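Local coordinates for trimethylamine-N-oxide reductase (Haemophilus influenzae, PDB 7L5I), which probably reduces trimethylamine N-oxide and related S- and N-oxides at a molybdenum centre carried by two molybdopterin guanine dinucleotides, at residues N490-A495 against G747-P752; C763-A768 against P801-F806; P481-V486 against M497-L502; V73-Y78 against H685-Q690. All blocks are in the same frame, centred on the assembly; numbering follows the deposited sequence.

Interaction 1: residues N490-A495 against G747-P752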
# COMPACT_ATOMS: atom_id res chain seq x y z
N ASN A 490 10.67 -9.85 13.21
CA ASN A 490 10.59 -9.09 14.45
C ASN A 490 9.32 -9.42 15.22
O ASN A 490 8.35 -9.96 14.67
CB ASN A 490 10.61 -7.57 14.18
CG ASN A 490 11.87 -7.12 13.47
OD1 ASN A 490 12.97 -7.40 13.91
ND2 ASN A 490 11.70 -6.38 12.39
N TRP A 491 9.33 -9.06 16.50
CA TRP A 491 8.18 -9.27 17.39
C TRP A 491 7.15 -8.17 17.15
O TRP A 491 6.91 -7.29 17.98
CB TRP A 491 8.64 -9.32 18.84
CG TRP A 491 9.09 -10.69 19.24
CD1 TRP A 491 10.38 -11.13 19.43
CD2 TRP A 491 8.24 -11.81 19.46
NE1 TRP A 491 10.37 -12.46 19.76
CE2 TRP A 491 9.07 -12.90 19.79
CE3 TRP A 491 6.86 -11.99 19.42
CZ2 TRP A 491 8.55 -14.17 20.08
CZ3 TRP A 491 6.34 -13.23 19.72
CH2 TRP A 491 7.20 -14.31 20.05
N THR A 492 6.50 -8.26 16.00
CA THR A 492 5.45 -7.34 15.62
C THR A 492 4.18 -7.62 16.41
O THR A 492 4.02 -8.68 17.02
CB THR A 492 5.12 -7.50 14.13
OG1 THR A 492 4.51 -8.79 13.95
CG2 THR A 492 6.35 -7.33 13.26
N PRO A 493 3.22 -6.69 16.39
CA PRO A 493 1.91 -6.97 17.00
C PRO A 493 1.23 -8.23 16.47
O PRO A 493 0.48 -8.88 17.21
CB PRO A 493 1.11 -5.70 16.66
CG PRO A 493 2.15 -4.63 16.62
CD PRO A 493 3.34 -5.28 15.95
N THR A 494 1.46 -8.59 15.21
CA THR A 494 0.89 -9.82 14.66
C THR A 494 1.56 -11.05 15.25
O THR A 494 0.88 -11.98 15.69
CB THR A 494 1.01 -9.83 13.14
OG1 THR A 494 0.29 -8.71 12.59
CG2 THR A 494 0.44 -11.10 12.57
N ALA A 495 2.90 -11.06 15.30
CA ALA A 495 3.62 -12.14 15.95
C ALA A 495 3.12 -12.33 17.38
O ALA A 495 2.94 -13.46 17.85
CB ALA A 495 5.13 -11.86 15.96
N GLY A 747 0.88 2.72 10.39
CA GLY A 747 2.06 1.89 10.53
C GLY A 747 2.68 1.78 11.93
O GLY A 747 3.57 0.94 12.12
N ALA A 748 2.28 2.62 12.88
CA ALA A 748 2.86 2.48 14.22
C ALA A 748 2.45 1.15 14.81
O ALA A 748 1.30 0.72 14.64
CB ALA A 748 2.39 3.63 15.13
N TRP A 749 3.36 0.51 15.55
CA TRP A 749 3.07 -0.82 16.11
C TRP A 749 2.06 -0.72 17.26
O TRP A 749 2.31 -0.06 18.27
CB TRP A 749 4.33 -1.49 16.62
CG TRP A 749 5.30 -1.89 15.57
CD1 TRP A 749 5.35 -1.46 14.27
CD2 TRP A 749 6.39 -2.79 15.75
NE1 TRP A 749 6.43 -2.05 13.63
CE2 TRP A 749 7.07 -2.88 14.51
CE3 TRP A 749 6.87 -3.54 16.83
CZ2 TRP A 749 8.20 -3.67 14.34
CZ3 TRP A 749 7.98 -4.33 16.65
CH2 TRP A 749 8.63 -4.39 15.41
N TYR A 750 0.94 -1.40 17.10
CA TYR A 750 -0.08 -1.57 18.12
C TYR A 750 0.50 -2.08 19.43
O TYR A 750 1.18 -3.11 19.47
CB TYR A 750 -1.11 -2.56 17.55
CG TYR A 750 -2.26 -2.96 18.42
CD1 TYR A 750 -3.13 -2.02 18.96
CD2 TYR A 750 -2.51 -4.31 18.67
CE1 TYR A 750 -4.20 -2.40 19.73
CE2 TYR A 750 -3.59 -4.70 19.45
CZ TYR A 750 -4.42 -3.74 19.97
OH TYR A 750 -5.50 -4.11 20.73
N ASP A 751 0.19 -1.38 20.52
CA ASP A 751 0.78 -1.68 21.83
C ASP A 751 -0.31 -1.55 22.88
O ASP A 751 -0.36 -0.56 23.61
CB ASP A 751 1.96 -0.76 22.13
CG ASP A 751 2.84 -1.26 23.26
OD1 ASP A 751 2.63 -2.38 23.77
OD2 ASP A 751 3.75 -0.51 23.64
N PRO A 752 -1.20 -2.54 22.97
CA PRO A 752 -2.43 -2.38 23.75
C PRO A 752 -2.21 -2.46 25.24
O PRO A 752 -1.33 -3.19 25.72
CB PRO A 752 -3.31 -3.54 23.28
CG PRO A 752 -2.31 -4.60 22.86
CD PRO A 752 -1.20 -3.81 22.21
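Pro493 and the indole of Trp749 cross at about a right angle where two buried loops pack, one of them folded into an ST motif at Thr492. The case illustrates how a molybdopterin enzyme can join distant stretches of chain without a single hydrogen bond between them.

The proline ring packs on carbon and on one carbonyl oxygen. Pro493 CG lies 3.8 Å from Trp749 CB and 3.4 Å from the backbone O of Tyr750, while Pro493 CB approaches Tyr750 CB. Tyr750 CG is anti to the backbone N (chi1 178°), which sends the ring past the proline: Pro493 CB lies at its edge, near its plane, and the ring runs on to helix 471-477.

The aromatic contacts belong to Trp749. Thr492 CA makes a CH-pi contact over one face of the indole, 4.3 Å from the centroid of the six-membered ring. Pro493 CD approaches obliquely, nearest Trp749 CG and CD2 (3.9 Å). Trp491 O comes within 3.4 Å of Trp749 CZ3, also obliquely, and Asn490 CB reaches Trp749 CH2.

Polar bonds stay within the loop or lead elsewhere. Trp749 NE1 donates to Ser681 O. Thr492, which touches a bound cofactor, accepts a practically straight bond at OG1 from Ala495 N, 3.1 Å long at 179°.

Interaction 2: residues C763-A768 against P801-F806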
# COMPACT_ATOMS: atom_id res chain seq x y z
N CYS A 763 -4.10 1.81 22.76
CA CYS A 763 -2.75 1.66 22.21
C CYS A 763 -1.85 2.76 22.74
O CYS A 763 -2.10 3.95 22.53
CB CYS A 763 -2.79 1.68 20.68
SG CYS A 763 -1.15 1.62 19.94
N LYS A 764 -0.77 2.37 23.41
CA LYS A 764 0.19 3.32 23.96
C LYS A 764 1.05 4.01 22.91
O LYS A 764 1.75 4.97 23.23
CB LYS A 764 1.11 2.59 24.93
CG LYS A 764 0.39 1.86 26.04
CD LYS A 764 1.42 1.28 27.05
CE LYS A 764 2.14 0.06 26.54
NZ LYS A 764 1.17 -0.99 26.18
N ASN A 765 1.07 3.50 21.68
CA ASN A 765 2.07 3.91 20.71
C ASN A 765 1.49 4.70 19.55
O ASN A 765 2.22 5.47 18.93
CB ASN A 765 2.81 2.66 20.19
CG ASN A 765 4.02 2.99 19.36
OD1 ASN A 765 4.74 3.96 19.59
ND2 ASN A 765 4.28 2.15 18.36
N GLY A 766 0.21 4.57 19.26
CA GLY A 766 -0.41 5.41 18.25
C GLY A 766 -0.75 4.71 16.95
O GLY A 766 -0.64 5.30 15.88
N CYS A 767 -1.17 3.44 17.03
CA CYS A 767 -1.55 2.68 15.84
C CYS A 767 -2.89 3.18 15.30
O CYS A 767 -3.93 2.97 15.93
CB CYS A 767 -1.64 1.20 16.17
SG CYS A 767 -2.10 0.18 14.70
N ALA A 768 -2.88 3.79 14.12
CA ALA A 768 -4.08 4.45 13.62
C ALA A 768 -5.25 3.51 13.43
O ALA A 768 -6.41 3.93 13.55
CB ALA A 768 -3.77 5.15 12.28
N PRO A 801 2.35 6.03 29.86
CA PRO A 801 2.93 4.69 29.91
C PRO A 801 4.05 4.47 28.90
O PRO A 801 4.03 4.99 27.79
CB PRO A 801 1.73 3.78 29.59
CG PRO A 801 0.83 4.62 28.81
CD PRO A 801 0.97 6.02 29.35
N GLU A 802 5.03 3.68 29.32
CA GLU A 802 6.13 3.30 28.43
C GLU A 802 5.66 2.38 27.31
O GLU A 802 4.88 1.46 27.52
CB GLU A 802 7.23 2.60 29.24
CG GLU A 802 7.92 3.51 30.25
CD GLU A 802 8.90 2.76 31.15
OE1 GLU A 802 8.95 1.51 31.09
OE2 GLU A 802 9.62 3.44 31.91
N VAL A 803 6.15 2.65 26.09
CA VAL A 803 5.93 1.74 24.97
C VAL A 803 6.83 0.52 25.13
O VAL A 803 8.05 0.63 25.28
CB VAL A 803 6.21 2.49 23.65
CG1 VAL A 803 6.19 1.55 22.45
CG2 VAL A 803 5.18 3.62 23.47
N THR A 804 6.21 -0.67 25.09
CA THR A 804 6.89 -1.94 25.35
C THR A 804 6.96 -2.85 24.14
O THR A 804 7.54 -3.95 24.22
CB THR A 804 6.16 -2.66 26.50
OG1 THR A 804 4.75 -2.74 26.19
CG2 THR A 804 6.33 -1.90 27.80
N VAL A 805 6.42 -2.43 22.99
CA VAL A 805 6.27 -3.33 21.86
C VAL A 805 7.55 -3.56 21.08
O VAL A 805 7.57 -4.38 20.15
CB VAL A 805 5.13 -2.80 20.96
CG1 VAL A 805 5.55 -1.54 20.22
CG2 VAL A 805 4.67 -3.91 20.02
N PHE A 806 8.65 -2.91 21.45
CA PHE A 806 9.92 -3.18 20.79
C PHE A 806 10.84 -4.05 21.65
O PHE A 806 11.97 -4.31 21.25
CB PHE A 806 10.62 -1.87 20.42
CG PHE A 806 9.78 -0.94 19.57
CD1 PHE A 806 9.29 -1.34 18.34
CD2 PHE A 806 9.46 0.33 20.03
CE1 PHE A 806 8.51 -0.50 17.57
CE2 PHE A 806 8.68 1.18 19.27
CZ PHE A 806 8.20 0.78 18.05
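Lys764 and Asn765 rest on Pro801, Val803 and Phe806 in a partly buried contact between the loop that follows strand 762-763, in the molybdopterin dinucleotide binding domain, and the C-terminal tail, which folds back against it after strand 790-795. No hydrogen bond passes between the two; carbon surfaces make the join, and the polar ends of both side chains are spoken for elsewhere.

Lys764 does most of the work. Its aliphatic chain runs over the tail, CD lying 3.6 Å from Pro801 CB and CE 3.2 Å from Glu802 O. Two bends near its end then turn the ammonium aside to a salt bridge with Asp751, while CE passes 3.8 Å from Thr804 OG1.

Asn765 meets Val803 at about a right angle. Its CG is set anti to the backbone N (chi1 -170°), which brings OD1 to 3.9 Å from Val803 CG2; that same methyl also lies 3.7 Å from Lys764 O. OD1 is hydrogen-bonded to Arg689 NH2, so its methyl contact is only van der Waals. The amide plane stands perpendicular to the Phe806 ring, with Asn765 ND2 4.2 Å from Phe806 CZ and donating to Trp749 O. Val805 CG1 sits over the centre of one face of the Phe806 ring.

The turn that presents these side chains closes on sulfur: Cys763 SG accepts from the backbone N of Asn765, Gly766 and Cys767, the last nearly straight at 171°. Behind it, Cys763 pairs through its backbone with Gln726 and Leu728 of the parallel strand 726-733, and Pro801 packs on Leu728 of that strand.

Interaction 3: residues P481-V486 against M497-L502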
# COMPACT_ATOMS: atom_id res chain seq x y z
N PRO A 481 -9.55 -19.03 15.07
CA PRO A 481 -8.85 -20.19 14.52
C PRO A 481 -8.34 -21.13 15.60
O PRO A 481 -8.04 -20.72 16.73
CB PRO A 481 -7.69 -19.58 13.74
CG PRO A 481 -8.14 -18.16 13.40
CD PRO A 481 -8.95 -17.76 14.61
N ASP A 482 -8.21 -22.41 15.22
CA ASP A 482 -7.57 -23.40 16.07
C ASP A 482 -6.07 -23.14 16.20
O ASP A 482 -5.49 -23.39 17.26
CB ASP A 482 -7.78 -24.80 15.52
CG ASP A 482 -9.23 -25.25 15.56
OD1 ASP A 482 -10.04 -24.63 16.26
OD2 ASP A 482 -9.55 -26.27 14.89
N VAL A 483 -5.41 -22.72 15.12
CA VAL A 483 -3.97 -22.50 15.14
C VAL A 483 -3.65 -21.26 14.30
O VAL A 483 -4.23 -21.04 13.23
CB VAL A 483 -3.20 -23.75 14.65
CG1 VAL A 483 -3.59 -24.12 13.23
CG2 VAL A 483 -1.73 -23.53 14.77
N VAL A 484 -2.73 -20.43 14.81
CA VAL A 484 -2.25 -19.22 14.14
C VAL A 484 -0.73 -19.29 14.13
O VAL A 484 -0.11 -19.36 15.19
CB VAL A 484 -2.72 -17.93 14.85
CG1 VAL A 484 -2.10 -16.70 14.18
CG2 VAL A 484 -4.24 -17.84 14.82
N ILE A 485 -0.14 -19.30 12.94
CA ILE A 485 1.30 -19.41 12.76
C ILE A 485 1.81 -18.16 12.05
O ILE A 485 1.18 -17.70 11.08
CB ILE A 485 1.67 -20.67 11.94
CG1 ILE A 485 1.04 -21.90 12.57
CG2 ILE A 485 3.17 -20.80 11.84
CD1 ILE A 485 0.50 -22.86 11.54
N VAL A 486 2.95 -17.63 12.51
CA VAL A 486 3.57 -16.46 11.90
C VAL A 486 5.07 -16.71 11.72
O VAL A 486 5.75 -17.12 12.67
CB VAL A 486 3.35 -15.19 12.76
CG1 VAL A 486 4.17 -14.01 12.21
CG2 VAL A 486 1.90 -14.85 12.84
N MET A 497 0.30 -11.98 18.57
CA MET A 497 -1.03 -12.56 18.62
C MET A 497 -1.08 -14.01 18.16
O MET A 497 -2.19 -14.58 18.08
CB MET A 497 -1.99 -11.74 17.77
CG MET A 497 -2.47 -10.48 18.42
SD MET A 497 -3.63 -10.82 19.76
CE MET A 497 -4.90 -11.81 19.00
N ALA A 498 0.05 -14.62 17.84
CA ALA A 498 0.08 -15.95 17.24
C ALA A 498 0.16 -17.05 18.31
O ALA A 498 0.29 -16.79 19.50
CB ALA A 498 1.26 -16.06 16.28
N ASP A 499 0.07 -18.29 17.85
CA ASP A 499 0.37 -19.45 18.69
C ASP A 499 1.82 -19.89 18.55
O ASP A 499 2.44 -20.32 19.53
CB ASP A 499 -0.53 -20.63 18.31
CG ASP A 499 -1.97 -20.34 18.51
OD1 ASP A 499 -2.31 -19.71 19.54
OD2 ASP A 499 -2.78 -20.79 17.68
N ILE A 500 2.33 -19.83 17.33
CA ILE A 500 3.66 -20.30 16.96
C ILE A 500 4.31 -19.19 16.14
O ILE A 500 3.73 -18.72 15.15
CB ILE A 500 3.60 -21.59 16.14
CG1 ILE A 500 2.89 -22.70 16.92
CG2 ILE A 500 5.00 -21.99 15.71
CD1 ILE A 500 2.41 -23.82 16.03
N VAL A 501 5.51 -18.78 16.55
CA VAL A 501 6.27 -17.73 15.86
C VAL A 501 7.62 -18.31 15.46
O VAL A 501 8.38 -18.79 16.32
CB VAL A 501 6.46 -16.48 16.72
CG1 VAL A 501 7.34 -15.43 16.00
CG2 VAL A 501 5.12 -15.88 17.05
N LEU A 502 7.90 -18.28 14.17
CA LEU A 502 9.14 -18.82 13.63
C LEU A 502 10.03 -17.67 13.15
O LEU A 502 9.58 -16.82 12.37
CB LEU A 502 8.84 -19.76 12.46
CG LEU A 502 7.91 -20.93 12.78
CD1 LEU A 502 7.69 -21.80 11.58
CD2 LEU A 502 8.42 -21.78 13.93
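The carboxylate of Asp499 is met from above its plane by the backbone N of Val484, which donates to OD2 over 2.9 Å from a position 38° out of that plane. Val483 CA also comes close to Asp499 OD2, at 3.3 Å. The group has charged partners as well: Arg104 forms a salt bridge with OD2 and Arg89 with OD1, so both oxygens are engaged and the carboxylate is probably held in its ionised form. The side chain reaches back to Val484 because CG is anti to its own carbonyl carbon (chi1 -62°).

Next to it, Val484 O takes two donors, Asp499 N at 2.9 Å and Ile500 N at 3.3 Å; the first is tilted from the carbonyl plane, the second comes nearly along the C=O axis. From here the pairing becomes regular. Strands 483-488 and 500-503 are parallel neighbours in a mixed sheet, joined by the loop 489-499; Val486 N donates to Ile500 O and Val486 O accepts from Leu502 N. Strand 456-460 flanks the pair next to 483-488, and 87-89 next to 500-503.

Ile485 and Ile500 lie side by side on one face, CG1 of the former 4.2 Å from CD1 of the latter, covered by Leu125 and Leu120 of helix 114-131. On the other side, Ala498 CB touches Val484 CG1 at 4.0 Å and Val486 CG2 at 3.7 Å.

Interaction 4: residues V73-Y78 against H685-Q690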
# COMPACT_ATOMS: atom_id res chain seq x y z
N VAL A 73 20.48 -0.66 8.15
CA VAL A 73 20.68 -2.10 7.99
C VAL A 73 21.17 -2.72 9.30
O VAL A 73 20.70 -3.77 9.73
CB VAL A 73 21.64 -2.40 6.82
CG1 VAL A 73 22.04 -3.89 6.80
CG2 VAL A 73 21.00 -2.06 5.50
N ALA A 74 22.15 -2.08 9.95
CA ALA A 74 22.65 -2.59 11.23
C ALA A 74 21.52 -2.71 12.25
O ALA A 74 21.41 -3.73 12.93
CB ALA A 74 23.76 -1.69 11.77
N ASP A 75 20.67 -1.68 12.37
CA ASP A 75 19.54 -1.76 13.31
C ASP A 75 18.62 -2.92 12.96
O ASP A 75 18.08 -3.58 13.85
CB ASP A 75 18.71 -0.49 13.31
CG ASP A 75 19.40 0.70 13.97
OD1 ASP A 75 20.55 0.58 14.43
OD2 ASP A 75 18.75 1.76 14.00
N GLN A 76 18.41 -3.17 11.67
CA GLN A 76 17.55 -4.28 11.28
C GLN A 76 18.16 -5.62 11.68
O GLN A 76 17.45 -6.56 12.04
CB GLN A 76 17.30 -4.28 9.78
CG GLN A 76 16.41 -3.13 9.30
CD GLN A 76 16.23 -3.18 7.79
OE1 GLN A 76 16.94 -2.53 7.03
NE2 GLN A 76 15.28 -3.99 7.35
N LEU A 77 19.49 -5.74 11.53
CA LEU A 77 20.17 -6.99 11.80
C LEU A 77 20.27 -7.29 13.28
O LEU A 77 20.16 -8.46 13.69
CB LEU A 77 21.58 -6.93 11.20
CG LEU A 77 21.70 -7.18 9.71
CD1 LEU A 77 23.09 -6.89 9.24
CD2 LEU A 77 21.31 -8.62 9.43
N TYR A 78 20.51 -6.28 14.11
CA TYR A 78 20.94 -6.50 15.48
C TYR A 78 19.91 -6.06 16.51
O TYR A 78 20.19 -6.09 17.71
CB TYR A 78 22.26 -5.77 15.72
CG TYR A 78 23.33 -6.10 14.71
CD1 TYR A 78 23.62 -7.42 14.39
CD2 TYR A 78 24.02 -5.10 14.04
CE1 TYR A 78 24.60 -7.74 13.44
CE2 TYR A 78 25.00 -5.39 13.11
CZ TYR A 78 25.29 -6.71 12.81
OH TYR A 78 26.26 -7.00 11.88
N HIS A 685 11.10 -0.02 14.60
CA HIS A 685 11.90 -0.38 15.76
C HIS A 685 13.33 0.13 15.71
O HIS A 685 14.12 -0.17 16.62
CB HIS A 685 11.93 -1.90 15.88
CG HIS A 685 12.54 -2.57 14.69
ND1 HIS A 685 12.10 -2.35 13.40
CD2 HIS A 685 13.57 -3.45 14.59
CE1 HIS A 685 12.83 -3.06 12.56
NE2 HIS A 685 13.72 -3.74 13.26
N THR A 686 13.69 0.87 14.67
CA THR A 686 15.04 1.32 14.42
C THR A 686 15.21 2.75 14.94
O THR A 686 14.27 3.38 15.46
CB THR A 686 15.40 1.28 12.94
OG1 THR A 686 14.67 2.30 12.24
CG2 THR A 686 15.15 -0.10 12.33
N SER A 687 16.42 3.28 14.76
CA SER A 687 16.71 4.63 15.20
C SER A 687 15.99 5.70 14.39
O SER A 687 15.98 6.87 14.80
CB SER A 687 18.23 4.85 15.13
OG SER A 687 18.68 4.73 13.80
N LEU A 688 15.35 5.34 13.26
CA LEU A 688 14.55 6.32 12.55
C LEU A 688 13.41 6.86 13.41
O LEU A 688 12.90 7.95 13.13
CB LEU A 688 13.97 5.71 11.27
CG LEU A 688 15.03 5.31 10.22
CD1 LEU A 688 14.35 4.70 9.00
CD2 LEU A 688 15.86 6.50 9.85
N ARG A 689 12.97 6.10 14.41
CA ARG A 689 11.89 6.56 15.28
C ARG A 689 12.17 7.95 15.82
O ARG A 689 11.25 8.75 16.00
CB ARG A 689 11.68 5.58 16.42
CG ARG A 689 10.56 5.94 17.38
CD ARG A 689 10.32 4.81 18.35
NE ARG A 689 9.40 5.16 19.44
CZ ARG A 689 8.08 5.05 19.37
NH1 ARG A 689 7.51 4.63 18.25
NH2 ARG A 689 7.32 5.37 20.42
N GLN A 690 13.43 8.26 16.09
CA GLN A 690 13.77 9.53 16.71
C GLN A 690 13.53 10.71 15.77
O GLN A 690 13.42 11.85 16.23
CB GLN A 690 15.20 9.49 17.23
CG GLN A 690 15.48 8.26 18.12
CD GLN A 690 14.35 7.95 19.13
OE1 GLN A 690 13.81 8.85 19.77
NE2 GLN A 690 14.02 6.67 19.27
O HOH W 1 21.20 3.55 13.82
O HOH W 2 14.86 -6.23 12.20
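Asp75 accepts a hydrogen bond at OD2 from the backbone N of Ser687, 2.9 Å long at 162° and directed nearly along the C-O axis of the carboxylate. Ser687 OG stands 3.0 Å from the same OD2. Behind the polar end, Asp75 CB packs on Thr686 CG2 at 3.7 Å.

Two waters widen the contact. One donates to Ser687 OG and, weakly, to Asp75 OD1, spanning the side chains; the other donates to Gln76 O over 2.6 Å and lies 2.9 Å from His685 NE2, to which it is also hydrogen-bonded.

Helix 73-78 of the N-terminal domain thus meets a loop of the dinucleotide binding domain. The loop's shape comes from an ST turn in which Thr686 OG1 accepts from Leu688 N at 3.3 Å. With OG1 set between the backbone N and the carbonyl carbon (chi1 70°), that oxygen can also bond to Leu683 O, while the methyl CG2 is left to face Asp75 and to lie over one face of the His685 ring, toward its rim.

Across the contact, Val73, Ala74 and Leu77 seat the short helix on Val54 of strand 53-59, and Gln76 OE1 bonds to the hydroxyl of Tyr508.

In the fold
Interaction 1 touches all three others: its centre is about 9 Å from that of interaction 2, 14 Å from interaction 3 and 15 Å from interaction 4. From the strand pair of interaction 3, Val486 packs on Thr494 and Ala495 of the 490-495 loop, and Val501 on Trp491 and Ala495. Arg689 of interaction 4 bonds to Asn765 of interaction 2 (NH2 to OD1, 3.1 Å), and Phe806 packs on His685. Interactions 3 and 4 do not touch. The cofactor runs close by: side chains of Thr492, Val486, His685 and Phe806 stand about 4, 6, 7 and 10 Å from a bound molybdopterin guanine dinucleotide.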